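Local coordinates for protein 4-oxalocrotonate decarboxylase NahK (Pseudomonas putida, PDB 5D2K) that catalyses the metal-assisted decarboxylation of (3E)-2-oxohex-3-enedioate (4-oxalocrotonate) to 2-oxopent-4-enoate in naphthalene degradation, at residues T189-G198 with G251-L261; P98-S106 with L261-I269. The protein carries 1 engineered substitution. All coordinates share one frame; numbering follows the deposited sequence.

Overall arrangement
Both contacts are strand pairings in one five-stranded mixed sheet, with order 101-103, 263-268, 253-258, 191-196, 199-205. Interaction 1 joins two strands inside it; interaction 2 adds the short edge strand 101-103 to the last strand of the chain. The two touch because strands 253-258 and 263-268 are sheet neighbours, Val256 N probably bonding to Val264 O, and a classic beta bulge sets Leu261 and Gly262 opposite Tyr258. Each is partly buried, with one largely apolar face turned into the protein. Interaction 1 is antiparallel, lies closer to the metal-binding strand 112-121 and has a salt bridge on its outer face; interaction 2 is parallel, and the chain's terminal carboxylate prolongs it.

Interaction 1 of 2, residues T189-G198 with G251-L261; sequences TLGVVMEKNG and GDNITVRYQGL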
ATOM      1  N   THR A 189       8.972  17.704  -4.164  1.00 12.62           N
ATOM      2  CA  THR A 189       8.518  18.430  -5.342  1.00 11.39           C
ATOM      3  C   THR A 189       8.332  17.536  -6.569  1.00 12.76           C
ATOM      4  O   THR A 189       7.986  18.020  -7.638  1.00 12.19           O
ATOM      5  CB  THR A 189       9.488  19.578  -5.701  1.00 12.20           C
ATOM      6  OG1 THR A 189      10.765  19.044  -6.084  1.00 14.35           O
ATOM      7  CG2 THR A 189       9.661  20.519  -4.503  1.00 15.46           C
ATOM      8  N   LEU A 190       8.552  16.234  -6.398  1.00 11.71           N
ATOM      9  CA  LEU A 190       8.400  15.267  -7.485  1.00 11.47           C
ATOM     10  C   LEU A 190       7.001  15.313  -8.070  1.00 11.10           C
ATOM     11  O   LEU A 190       6.040  15.024  -7.371  1.00 10.54           O
ATOM     12  CB  LEU A 190       8.696  13.854  -6.976  1.00 11.09           C
ATOM     13  CG  LEU A 190       8.553  12.724  -7.998  1.00 12.54           C
ATOM     14  CD1 LEU A 190       9.586  12.862  -9.104  1.00 13.55           C
ATOM     15  CD2 LEU A 190       8.687  11.376  -7.295  1.00 15.12           C
ATOM     16  N   GLY A 191       6.885  15.702  -9.337  1.00 10.32           N
ATOM     17  CA  GLY A 191       5.590  15.723  -9.995  1.00 12.04           C
ATOM     18  C   GLY A 191       5.241  14.383 -10.610  1.00 11.37           C
ATOM     19  O   GLY A 191       6.104  13.700 -11.165  1.00 13.23           O
ATOM     20  N   VAL A 192       3.971  13.998 -10.490  1.00  9.64           N
ATOM     21  CA  VAL A 192       3.492  12.727 -11.011  0.60 10.61           C
ATOM     22  C   VAL A 192       2.220  12.938 -11.837  1.00 11.01           C
ATOM     23  O   VAL A 192       1.293  13.597 -11.382  1.00 12.82           O
ATOM     24  CB  VAL A 192       3.231  11.742  -9.858  0.60 12.99           C
ATOM     25  CG1 VAL A 192       2.893  10.390 -10.391  0.60 12.76           C
ATOM     26  CG2 VAL A 192       4.453  11.645  -8.945  0.60 12.24           C
ATOM     27  N   VAL A 193       2.187  12.388 -13.052  1.00 10.09           N
ATOM     28  CA  VAL A 193       1.035  12.544 -13.935  1.00 11.98           C
ATOM     29  C   VAL A 193       0.521  11.172 -14.343  1.00 12.16           C
ATOM     30  O   VAL A 193       1.243  10.424 -15.003  1.00 13.66           O
ATOM     31  CB  VAL A 193       1.394  13.350 -15.201  1.00 11.03           C
ATOM     32  CG1 VAL A 193       0.179  13.474 -16.129  1.00 13.00           C
ATOM     33  CG2 VAL A 193       1.929  14.730 -14.829  1.00 13.38           C
ATOM     34  N   MET A 194      -0.721  10.865 -13.967  1.00 11.87           N
ATOM     35  CA  MET A 194      -1.350   9.582 -14.294  1.00 12.89           C
ATOM     36  C   MET A 194      -2.184   9.713 -15.561  1.00 15.32           C
ATOM     37  O   MET A 194      -3.097  10.544 -15.627  1.00 13.55           O
ATOM     38  CB  MET A 194      -2.222   9.096 -13.139  1.00 15.00           C
ATOM     39  CG  MET A 194      -2.975   7.783 -13.396  1.00 19.62           C
ATOM     40  SD  MET A 194      -4.214   7.436 -12.119  1.00 19.34           S
ATOM     41  CE  MET A 194      -3.183   7.127 -10.685  1.00 21.53           C
ATOM     42  N   GLU A 195      -1.861   8.895 -16.556  1.00 15.69           N
ATOM     43  CA  GLU A 195      -2.633   8.831 -17.798  1.00 15.84           C
ATOM     44  C   GLU A 195      -3.356   7.490 -17.889  1.00 21.50           C
ATOM     45  O   GLU A 195      -2.802   6.456 -17.536  1.00 16.82           O
ATOM     46  CB  GLU A 195      -1.722   9.030 -19.008  1.00 16.35           C
ATOM     47  CG  GLU A 195      -0.973  10.369 -18.996  1.00 16.17           C
ATOM     48  CD  GLU A 195      -0.027  10.542 -20.168  1.00 20.61           C
ATOM     49  OE1 GLU A 195       0.150   9.586 -20.955  1.00 23.23           O
ATOM     50  OE2 GLU A 195       0.552  11.645 -20.310  1.00 21.44           O
ATOM     51  N   LYS A 196      -4.599   7.516 -18.352  1.00 16.39           N
ATOM     52  CA  LYS A 196      -5.356   6.285 -18.580  1.00 13.97           C
ATOM     53  C   LYS A 196      -5.928   6.360 -19.979  1.00 18.07           C
ATOM     54  O   LYS A 196      -6.543   7.365 -20.346  1.00 16.53           O
ATOM     55  CB  LYS A 196      -6.465   6.105 -17.542  1.00 14.52           C
ATOM     56  CG  LYS A 196      -7.445   4.951 -17.819  1.00 15.06           C
ATOM     57  CD  LYS A 196      -8.507   4.892 -16.721  1.00 19.49           C
ATOM     58  CE  LYS A 196      -9.628   3.916 -17.018  1.00 20.76           C
ATOM     59  NZ  LYS A 196     -10.716   4.084 -16.009  1.00 21.69           N
ATOM     60  N   ASN A 197      -5.691   5.313 -20.765  1.00 17.68           N
ATOM     61  CA  ASN A 197      -6.204   5.253 -22.130  1.00 20.21           C
ATOM     62  C   ASN A 197      -5.865   6.524 -22.910  1.00 20.21           C
ATOM     63  O   ASN A 197      -6.698   7.084 -23.628  1.00 18.39           O
ATOM     64  CB  ASN A 197      -7.714   4.985 -22.098  1.00 14.91           C
ATOM     65  CG  ASN A 197      -8.041   3.605 -21.537  1.00 15.10           C
ATOM     66  OD1 ASN A 197      -7.207   2.701 -21.598  1.00 19.58           O
ATOM     67  ND2 ASN A 197      -9.245   3.438 -20.983  1.00 16.87           N
ATOM     68  N   GLY A 198      -4.628   6.977 -22.733  1.00 17.95           N
ATOM     69  CA  GLY A 198      -4.064   8.050 -23.526  1.00 20.68           C
ATOM     70  C   GLY A 198      -4.327   9.461 -23.042  1.00 18.02           C
ATOM     71  O   GLY A 198      -3.884  10.415 -23.675  1.00 25.84           O
ATOM     72  N   GLY A 251      -8.838  -4.168 -20.964  1.00 15.93           N
ATOM     73  CA  GLY A 251      -8.683  -3.309 -22.125  1.00 16.60           C
ATOM     74  C   GLY A 251      -7.987  -1.986 -21.844  1.00 16.75           C
ATOM     75  O   GLY A 251      -7.502  -1.326 -22.767  1.00 17.79           O
ATOM     76  N   ASP A 252      -7.943  -1.583 -20.576  1.00 13.63           N
ATOM     77  CA  ASP A 252      -7.296  -0.315 -20.223  1.00 13.22           C
ATOM     78  C   ASP A 252      -5.769  -0.379 -20.307  1.00 14.28           C
ATOM     79  O   ASP A 252      -5.158  -1.416 -20.043  1.00 15.24           O
ATOM     80  CB  ASP A 252      -7.677   0.127 -18.800  1.00 14.03           C
ATOM     81  CG  ASP A 252      -9.121   0.561 -18.675  1.00 15.31           C
ATOM     82  OD1 ASP A 252      -9.751   0.903 -19.706  1.00 16.82           O
ATOM     83  OD2 ASP A 252      -9.634   0.568 -17.533  1.00 16.29           O
ATOM     84  N   ASN A 253      -5.157   0.742 -20.660  1.00 12.67           N
ATOM     85  CA  ASN A 253      -3.719   0.897 -20.510  1.00 12.83           C
ATOM     86  C   ASN A 253      -3.465   2.134 -19.672  1.00 17.48           C
ATOM     87  O   ASN A 253      -4.223   3.099 -19.715  1.00 19.62           O
ATOM     88  CB  ASN A 253      -3.009   0.995 -21.856  1.00 18.01           C
ATOM     89  CG  ASN A 253      -3.394   2.225 -22.623  1.00 28.56           C
ATOM     90  OD1 ASN A 253      -2.774   3.284 -22.476  1.00 35.73           O
ATOM     91  ND2 ASN A 253      -4.422   2.103 -23.458  1.00 28.91           N
ATOM     92  N   ILE A 254      -2.416   2.087 -18.869  1.00 13.43           N
ATOM     93  CA  ILE A 254      -2.066   3.245 -18.066  1.00 14.15           C
ATOM     94  C   ILE A 254      -0.593   3.573 -18.217  1.00 14.58           C
ATOM     95  O   ILE A 254       0.240   2.699 -18.492  1.00 15.93           O
ATOM     96  CB  ILE A 254      -2.438   3.027 -16.567  1.00 14.12           C
ATOM     97  CG1 ILE A 254      -1.625   1.891 -15.930  1.00 17.04           C
ATOM     98  CG2 ILE A 254      -3.939   2.769 -16.414  1.00 14.79           C
ATOM     99  CD1 ILE A 254      -0.456   2.366 -15.094  1.00 18.24           C
ATOM    100  N   THR A 255      -0.281   4.856 -18.074  1.00 12.49           N
ATOM    101  CA  THR A 255       1.090   5.317 -18.016  1.00 15.86           C
ATOM    102  C   THR A 255       1.172   6.386 -16.950  1.00 18.87           C
ATOM    103  O   THR A 255       0.425   7.365 -16.995  1.00 20.11           O
ATOM    104  CB  THR A 255       1.573   5.901 -19.352  1.00 18.54           C
ATOM    105  OG1 THR A 255       1.581   4.879 -20.355  1.00 22.01           O
ATOM    106  CG2 THR A 255       2.976   6.481 -19.206  1.00 18.11           C
ATOM    107  N   VAL A 256       2.068   6.210 -15.990  1.00 13.46           N
ATOM    108  CA  VAL A 256       2.275   7.249 -14.987  1.00 13.42           C
ATOM    109  C   VAL A 256       3.662   7.860 -15.170  1.00 13.25           C
ATOM    110  O   VAL A 256       4.678   7.166 -15.109  1.00 13.99           O
ATOM    111  CB  VAL A 256       2.118   6.708 -13.563  1.00 10.65           C
ATOM    112  CG1 VAL A 256       2.335   7.829 -12.569  1.00 14.33           C
ATOM    113  CG2 VAL A 256       0.730   6.088 -13.366  1.00 14.72           C
ATOM    114  N   ARG A 257       3.703   9.166 -15.413  1.00 10.62           N
ATOM    115  CA  ARG A 257       4.955   9.853 -15.689  1.00 12.32           C
ATOM    116  C   ARG A 257       5.478  10.502 -14.423  1.00 13.13           C
ATOM    117  O   ARG A 257       4.739  11.196 -13.713  1.00 15.25           O
ATOM    118  CB  ARG A 257       4.768  10.904 -16.788  1.00 14.11           C
ATOM    119  CG  ARG A 257       4.120  10.341 -18.046  1.00 14.59           C
ATOM    120  CD  ARG A 257       3.999  11.387 -19.138  1.00 16.11           C
ATOM    121  NE  ARG A 257       3.255  10.834 -20.265  1.00 19.64           N
ATOM    122  CZ  ARG A 257       3.780  10.014 -21.167  1.00 24.40           C
ATOM    123  NH1 ARG A 257       5.058   9.668 -21.091  1.00 22.51           N
ATOM    124  NH2 ARG A 257       3.025   9.541 -22.148  1.00 24.57           N
ATOM    125  N   TYR A 258       6.747  10.245 -14.142  1.00 10.63           N
ATOM    126  CA  TYR A 258       7.417  10.772 -12.968  1.00 10.34           C
ATOM    127  C   TYR A 258       8.438  11.793 -13.409  1.00 13.01           C
ATOM    128  O   TYR A 258       9.322  11.476 -14.192  1.00 13.10           O
ATOM    129  CB  TYR A 258       8.088   9.635 -12.182  1.00 10.08           C
ATOM    130  CG  TYR A 258       7.102   8.727 -11.479  1.00  9.69           C
ATOM    131  CD1 TYR A 258       6.350   7.794 -12.192  1.00 10.06           C
ATOM    132  CD2 TYR A 258       6.907   8.811 -10.100  1.00 11.87           C
ATOM    133  CE1 TYR A 258       5.440   6.974 -11.551  1.00  9.91           C
ATOM    134  CE2 TYR A 258       6.000   7.990  -9.449  1.00 11.21           C
ATOM    135  CZ  TYR A 258       5.264   7.082 -10.177  1.00  9.93           C
ATOM    136  OH  TYR A 258       4.361   6.265  -9.526  1.00 11.35           O
ATOM    137  N   GLN A 259       8.282  13.026 -12.931  1.00 11.72           N
ATOM    138  CA  GLN A 259       9.188  14.120 -13.279  1.00 13.09           C
ATOM    139  C   GLN A 259      10.660  13.722 -13.151  1.00 13.21           C
ATOM    140  O   GLN A 259      11.138  13.405 -12.056  1.00 15.52           O
ATOM    141  CB  GLN A 259       8.875  15.323 -12.398  1.00 13.86           C
ATOM    142  CG  GLN A 259       9.703  16.552 -12.717  1.00 13.72           C
ATOM    143  CD  GLN A 259       9.660  17.551 -11.600  1.00 16.60           C
ATOM    144  OE1 GLN A 259       9.243  17.230 -10.489  1.00 14.98           O
ATOM    145  NE2 GLN A 259      10.108  18.775 -11.876  1.00 15.01           N
ATOM    146  N   GLY A 260      11.359  13.696 -14.288  1.00 14.71           N
ATOM    147  CA  GLY A 260      12.776  13.366 -14.316  1.00 17.27           C
ATOM    148  C   GLY A 260      13.139  11.906 -14.101  1.00 19.87           C
ATOM    149  O   GLY A 260      14.323  11.557 -14.053  1.00 18.57           O
ATOM    150  N   LEU A 261      12.132  11.048 -13.965  1.00 14.49           N
ATOM    151  CA  LEU A 261      12.360   9.634 -13.665  1.00 13.99           C
ATOM    152  C   LEU A 261      11.618   8.698 -14.614  1.00 14.53           C
ATOM    153  O   LEU A 261      11.353   7.550 -14.272  1.00 16.01           O
ATOM    154  CB  LEU A 261      11.940   9.312 -12.223  1.00 12.43           C
ATOM    155  CG  LEU A 261      12.708  10.001 -11.093  1.00 13.59           C
ATOM    156  CD1 LEU A 261      12.082   9.613  -9.752  1.00 16.00           C
ATOM    157  CD2 LEU A 261      14.184   9.643 -11.136  1.00 15.94           C
TER
HETATM  158  O   HOH W   1      10.912  18.112  -8.542  1.00 17.65           O
HETATM  159  O   HOH W   2       9.351  20.545  -9.524  1.00 31.35           O
HETATM  160  O   HOH W   3      -0.524   7.128 -21.784  1.00 26.80           O
HETATM  161  O   HOH W   4     -11.974   1.586 -17.009  1.00 29.23           O
HETATM  162  O   HOH W   5      -2.581   5.687 -20.929  1.00 20.71           O
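Glu195 and Arg257 each carry CG opposite their own carbonyl carbon (chi1 -59° and -53°), and from there their extended chains converge diagonally on the sheet face that also bears Val193 and Thr255. The guanidinium grips the carboxylate side-on: Arg257 NE gives an almost straight bond to Glu195 OE2 (2.8 Å), which lies in the guanidinium plane, while Arg257 NH2 makes a more bent one to Glu195 OE1 (3.1 Å). With the two flat groups turned 67° apart, NE arrives from above the carboxylate plane. Thr255 CG2 sits over one guanidinium face, a methyl suited to a flat cation. Beneath this salt bridge the antiparallel strands 191-196 and 253-258, part of the domain shared with fumarylacetoacetate hydrolases, pair Val193 with Arg257 and Glu195 with Thr255 through hydrogen bonds. The other face is largely apolar: Val192, Met194 and Val256 pack against strand 112-121, which carries the magnesium ligands Glu114 and Glu116. Val192 lies beside the Tyr258 ring, less certainly with CG1 over a face, and the Tyr258 hydroxyl is hydrogen-bonded to Glu116 O. At the strand ends, side-chain amides just beyond replace backbone carbonyls. Gln259 OE1 accepts from Gly191 N (3.0 Å), and Asn197 OD1 accepts from Asn253 N (3.0 Å), leaving Asn197 ND2 to donate to OD1 of Asp252 (2.9 Å); OD2 of that carboxylate accepts Ala249 N.

Interaction 2 of 2, residues P98-S106 with L261-I269; sequences PDGGVVDCS and LGSVSARFI
The chain terminus itself takes part in the pairing: O of the terminal carboxylate of Ile269 accepts the backbone N of Cys105 at 2.7 Å, prolonging a parallel beta pairing beyond the end of strand 101-103. Before it, the backbone bonds alternate in the parallel manner, Arg267 N to Gly101 O, Val103 N to Arg267 O and Ile269 N to Val103 O (3.0 Å). At the other end a side chain replaces the backbone. Asp99 holds CG anti to its N (chi1 -165°), which turns OD1 to the neighbouring strand, where it receives Ser265 N at 3.0 Å almost in line with the C-O bond. Gly100, whose positive phi favours glycine, closes this end within a type II turn from Pro98 to Gly101, its N reaching Ser265 O (2.7 Å) from above the carbonyl plane.

Between these ends the two faces differ. On the outer one, Val102 CG2 lies over a face of the Arg267 guanidinium, offset toward its rim and 3.4 Å from Arg267 NE, while Val102 CG1 meets Ile269 CG1 (3.7 Å) with the side chains crossing at about a right angle; one branched residue thus serves two partners. On the inner face Val103 and Phe268 lie side by side, Val103 CB against Phe268 CD2 (3.6 Å), and Cys105 SG approaches the same ring obliquely. Val248 and Leu108 extend this apolar patch.

Just past the strand Asp104 OD1 forms an Asx turn, taking both N and OG of Ser106 from one face of its carboxylate. That oxygen lies 4.5 Å from Ile269 OXT, and the two donors probably moderate the repulsion between two carboxylates placed so close, if both are ionised.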
ATOM      1  N   PRO A  98       5.832  -6.413 -13.533  1.00 10.98           N
ATOM      2  CA  PRO A  98       6.938  -5.705 -14.178  1.00 14.77           C
ATOM      3  C   PRO A  98       6.458  -4.474 -14.958  1.00  9.65           C
ATOM      4  O   PRO A  98       5.318  -4.474 -15.426  1.00 11.74           O
ATOM      5  CB  PRO A  98       7.509  -6.765 -15.127  1.00 13.60           C
ATOM      6  CG  PRO A  98       6.330  -7.549 -15.528  1.00 15.69           C
ATOM      7  CD  PRO A  98       5.448  -7.626 -14.278  1.00 11.78           C
ATOM      8  N   ASP A  99       7.313  -3.462 -15.073  1.00 11.71           N
ATOM      9  CA  ASP A  99       7.036  -2.284 -15.904  1.00 12.45           C
ATOM     10  C   ASP A  99       6.583  -2.749 -17.291  1.00 14.44           C
ATOM     11  O   ASP A  99       7.222  -3.607 -17.906  1.00 13.73           O
ATOM     12  CB  ASP A  99       8.291  -1.407 -15.999  1.00 14.40           C
ATOM     13  CG  ASP A  99       8.017   0.002 -16.520  1.00 21.00           C
ATOM     14  OD1 ASP A  99       6.850   0.347 -16.770  1.00 17.82           O
ATOM     15  OD2 ASP A  99       8.992   0.776 -16.654  1.00 19.20           O
ATOM     16  N   GLY A 100       5.461  -2.204 -17.752  1.00 12.64           N
ATOM     17  CA  GLY A 100       4.912  -2.542 -19.053  1.00 12.84           C
ATOM     18  C   GLY A 100       4.140  -3.840 -19.072  1.00 16.23           C
ATOM     19  O   GLY A 100       3.686  -4.277 -20.135  1.00 20.53           O
ATOM     20  N   GLY A 101       3.962  -4.443 -17.897  1.00 13.65           N
ATOM     21  CA  GLY A 101       3.319  -5.737 -17.777  1.00 13.74           C
ATOM     22  C   GLY A 101       1.809  -5.757 -17.939  1.00 16.73           C
ATOM     23  O   GLY A 101       1.151  -4.718 -18.006  1.00 17.31           O
ATOM     24  N   VAL A 102       1.266  -6.965 -18.002  1.00 15.39           N
ATOM     25  CA  VAL A 102      -0.158  -7.192 -18.177  1.00 14.10           C
ATOM     26  C   VAL A 102      -0.734  -7.706 -16.873  1.00 16.83           C
ATOM     27  O   VAL A 102      -0.200  -8.641 -16.270  1.00 22.47           O
ATOM     28  CB  VAL A 102      -0.433  -8.203 -19.303  1.00 18.34           C
ATOM     29  CG1 VAL A 102      -1.933  -8.395 -19.517  1.00 20.27           C
ATOM     30  CG2 VAL A 102       0.223  -7.738 -20.581  1.00 19.19           C
ATOM     31  N   VAL A 103      -1.808  -7.071 -16.426  1.00 14.12           N
ATOM     32  CA  VAL A 103      -2.484  -7.460 -15.194  1.00 13.18           C
ATOM     33  C   VAL A 103      -3.810  -8.119 -15.534  1.00 14.70           C
ATOM     34  O   VAL A 103      -4.629  -7.529 -16.237  1.00 14.01           O
ATOM     35  CB  VAL A 103      -2.736  -6.245 -14.294  1.00 11.96           C
ATOM     36  CG1 VAL A 103      -3.596  -6.630 -13.070  1.00 15.57           C
ATOM     37  CG2 VAL A 103      -1.406  -5.628 -13.853  1.00 14.64           C
ATOM     38  N   ASP A 104      -4.020  -9.330 -15.024  1.00 14.54           N
ATOM     39  CA  ASP A 104      -5.244 -10.078 -15.286  1.00 15.81           C
ATOM     40  C   ASP A 104      -6.329  -9.680 -14.288  1.00 15.64           C
ATOM     41  O   ASP A 104      -6.283 -10.065 -13.118  1.00 15.97           O
ATOM     42  CB  ASP A 104      -4.953 -11.581 -15.227  1.00 18.76           C
ATOM     43  CG  ASP A 104      -6.172 -12.435 -15.517  1.00 19.36           C
ATOM     44  OD1 ASP A 104      -7.251 -11.893 -15.848  1.00 19.63           O
ATOM     45  OD2 ASP A 104      -6.030 -13.673 -15.424  1.00 28.65           O
ATOM     46  N   CYS A 105      -7.299  -8.900 -14.758  1.00 15.03           N
ATOM     47  CA  CYS A 105      -8.382  -8.433 -13.898  1.00 18.33           C
ATOM     48  C   CYS A 105      -9.327  -9.542 -13.446  1.00 17.90           C
ATOM     49  O   CYS A 105     -10.143  -9.322 -12.555  1.00 15.55           O
ATOM     50  CB  CYS A 105      -9.195  -7.347 -14.593  1.00 19.11           C
ATOM     51  SG  CYS A 105      -8.290  -5.813 -14.853  1.00 21.21           S
ATOM     52  N   SER A 106      -9.241 -10.730 -14.043  1.00 16.45           N
ATOM     53  CA  SER A 106     -10.128 -11.806 -13.612  1.00 16.61           C
ATOM     54  C   SER A 106      -9.724 -12.294 -12.223  1.00 18.94           C
ATOM     55  O   SER A 106     -10.469 -13.013 -11.567  1.00 18.59           O
ATOM     56  CB  SER A 106     -10.133 -12.972 -14.612  1.00 20.44           C
ATOM     57  OG  SER A 106      -8.942 -13.731 -14.551  1.00 22.06           O
ATOM     58  N   LEU A 261      12.132  11.048 -13.965  1.00 14.49           N
ATOM     59  CA  LEU A 261      12.360   9.634 -13.665  1.00 13.99           C
ATOM     60  C   LEU A 261      11.618   8.698 -14.614  1.00 14.53           C
ATOM     61  O   LEU A 261      11.353   7.550 -14.272  1.00 16.01           O
ATOM     62  CB  LEU A 261      11.940   9.312 -12.223  1.00 12.43           C
ATOM     63  CG  LEU A 261      12.708  10.001 -11.093  1.00 13.59           C
ATOM     64  CD1 LEU A 261      12.082   9.613  -9.752  1.00 16.00           C
ATOM     65  CD2 LEU A 261      14.184   9.643 -11.136  1.00 15.94           C
ATOM     66  N   GLY A 262      11.282   9.176 -15.805  1.00 12.84           N
ATOM     67  CA  GLY A 262      10.651   8.297 -16.779  1.00 14.53           C
ATOM     68  C   GLY A 262       9.203   7.981 -16.446  1.00 13.82           C
ATOM     69  O   GLY A 262       8.493   8.800 -15.867  1.00 14.47           O
ATOM     70  N   SER A 263       8.756   6.784 -16.808  1.00 13.52           N
ATOM     71  CA  SER A 263       7.356   6.437 -16.629  1.00 10.99           C
ATOM     72  C   SER A 263       7.175   4.977 -16.262  1.00 13.24           C
ATOM     73  O   SER A 263       8.040   4.154 -16.532  1.00 12.26           O
ATOM     74  CB  SER A 263       6.552   6.744 -17.899  1.00 16.27           C
ATOM     75  OG  SER A 263       7.042   5.996 -18.998  1.00 17.72           O
ATOM     76  N   VAL A 264       6.038   4.687 -15.633  1.00 11.37           N
ATOM     77  CA  VAL A 264       5.603   3.332 -15.302  1.00 12.29           C
ATOM     78  C   VAL A 264       4.348   3.027 -16.104  1.00 11.82           C
ATOM     79  O   VAL A 264       3.421   3.837 -16.125  1.00 13.56           O
ATOM     80  CB  VAL A 264       5.298   3.183 -13.790  1.00  9.82           C
ATOM     81  CG1 VAL A 264       4.880   1.752 -13.456  1.00 11.66           C
ATOM     82  CG2 VAL A 264       6.496   3.617 -12.954  1.00 12.71           C
ATOM     83  N   SER A 265       4.295   1.878 -16.774  1.00 12.60           N
ATOM     84  CA  SER A 265       3.151   1.540 -17.624  0.55 14.02           C
ATOM     85  C   SER A 265       2.631   0.144 -17.319  1.00 13.10           C
ATOM     86  O   SER A 265       3.371  -0.698 -16.806  1.00 12.19           O
ATOM     87  CB  SER A 265       3.524   1.621 -19.111  0.55 15.55           C
ATOM     88  OG  SER A 265       3.905   2.926 -19.506  0.55 15.64           O
ATOM     89  N   ALA A 266       1.376  -0.105 -17.669  1.00 10.99           N
ATOM     90  CA  ALA A 266       0.783  -1.428 -17.545  1.00 11.21           C
ATOM     91  C   ALA A 266      -0.454  -1.499 -18.407  1.00 15.22           C
ATOM     92  O   ALA A 266      -1.036  -0.464 -18.764  1.00 15.80           O
ATOM     93  CB  ALA A 266       0.440  -1.747 -16.098  1.00 14.52           C
ATOM     94  N   ARG A 267      -0.847  -2.712 -18.763  1.00 12.42           N
ATOM     95  CA  ARG A 267      -2.130  -2.880 -19.414  1.00 13.07           C
ATOM     96  C   ARG A 267      -2.917  -3.963 -18.712  1.00 16.27           C
ATOM     97  O   ARG A 267      -2.358  -4.801 -17.999  1.00 14.00           O
ATOM     98  CB  ARG A 267      -1.970  -3.186 -20.904  1.00 19.05           C
ATOM     99  CG  ARG A 267      -1.278  -4.474 -21.251  1.00 21.92           C
ATOM    100  CD  ARG A 267      -1.435  -4.701 -22.760  1.00 37.00           C
ATOM    101  NE  ARG A 267      -0.797  -5.927 -23.221  1.00 38.55           N
ATOM    102  CZ  ARG A 267      -1.446  -7.055 -23.479  1.00 31.19           C
ATOM    103  NH1 ARG A 267      -0.778  -8.120 -23.895  1.00 38.73           N
ATOM    104  NH2 ARG A 267      -2.756  -7.124 -23.320  1.00 26.76           N
ATOM    105  N   PHE A 268      -4.228  -3.912 -18.900  1.00 13.52           N
ATOM    106  CA  PHE A 268      -5.149  -4.775 -18.176  1.00 12.97           C
ATOM    107  C   PHE A 268      -5.966  -5.642 -19.115  1.00 16.15           C
ATOM    108  O   PHE A 268      -6.380  -5.194 -20.182  1.00 17.73           O
ATOM    109  CB  PHE A 268      -6.058  -3.920 -17.290  1.00 13.76           C
ATOM    110  CG  PHE A 268      -5.302  -3.153 -16.242  1.00 14.58           C
ATOM    111  CD1 PHE A 268      -4.708  -1.928 -16.542  1.00 15.19           C
ATOM    112  CD2 PHE A 268      -5.140  -3.679 -14.975  1.00 15.89           C
ATOM    113  CE1 PHE A 268      -3.978  -1.236 -15.581  1.00 16.56           C
ATOM    114  CE2 PHE A 268      -4.419  -2.995 -14.006  1.00 16.99           C
ATOM    115  CZ  PHE A 268      -3.840  -1.781 -14.306  1.00 13.74           C
ATOM    116  N   ILE A 269      -6.175  -6.894 -18.727  1.00 15.48           N
ATOM    117  CA  ILE A 269      -7.030  -7.798 -19.501  1.00 19.13           C
ATOM    118  C   ILE A 269      -8.017  -8.485 -18.573  1.00 24.61           C
ATOM    119  O   ILE A 269      -7.953  -8.310 -17.356  1.00 22.22           O
ATOM    120  CB  ILE A 269      -6.221  -8.868 -20.262  1.00 24.54           C
ATOM    121  CG1 ILE A 269      -5.426  -9.735 -19.285  1.00 25.42           C
ATOM    122  CG2 ILE A 269      -5.309  -8.226 -21.287  1.00 26.00           C
ATOM    123  CD1 ILE A 269      -4.753 -10.916 -19.944  1.00 30.99           C
ATOM    124  OXT ILE A 269      -8.911  -9.215 -19.009  1.00 26.17           O
TER
HETATM  125  O   HOH W   6       7.090   2.043 -18.888  1.00 33.05           O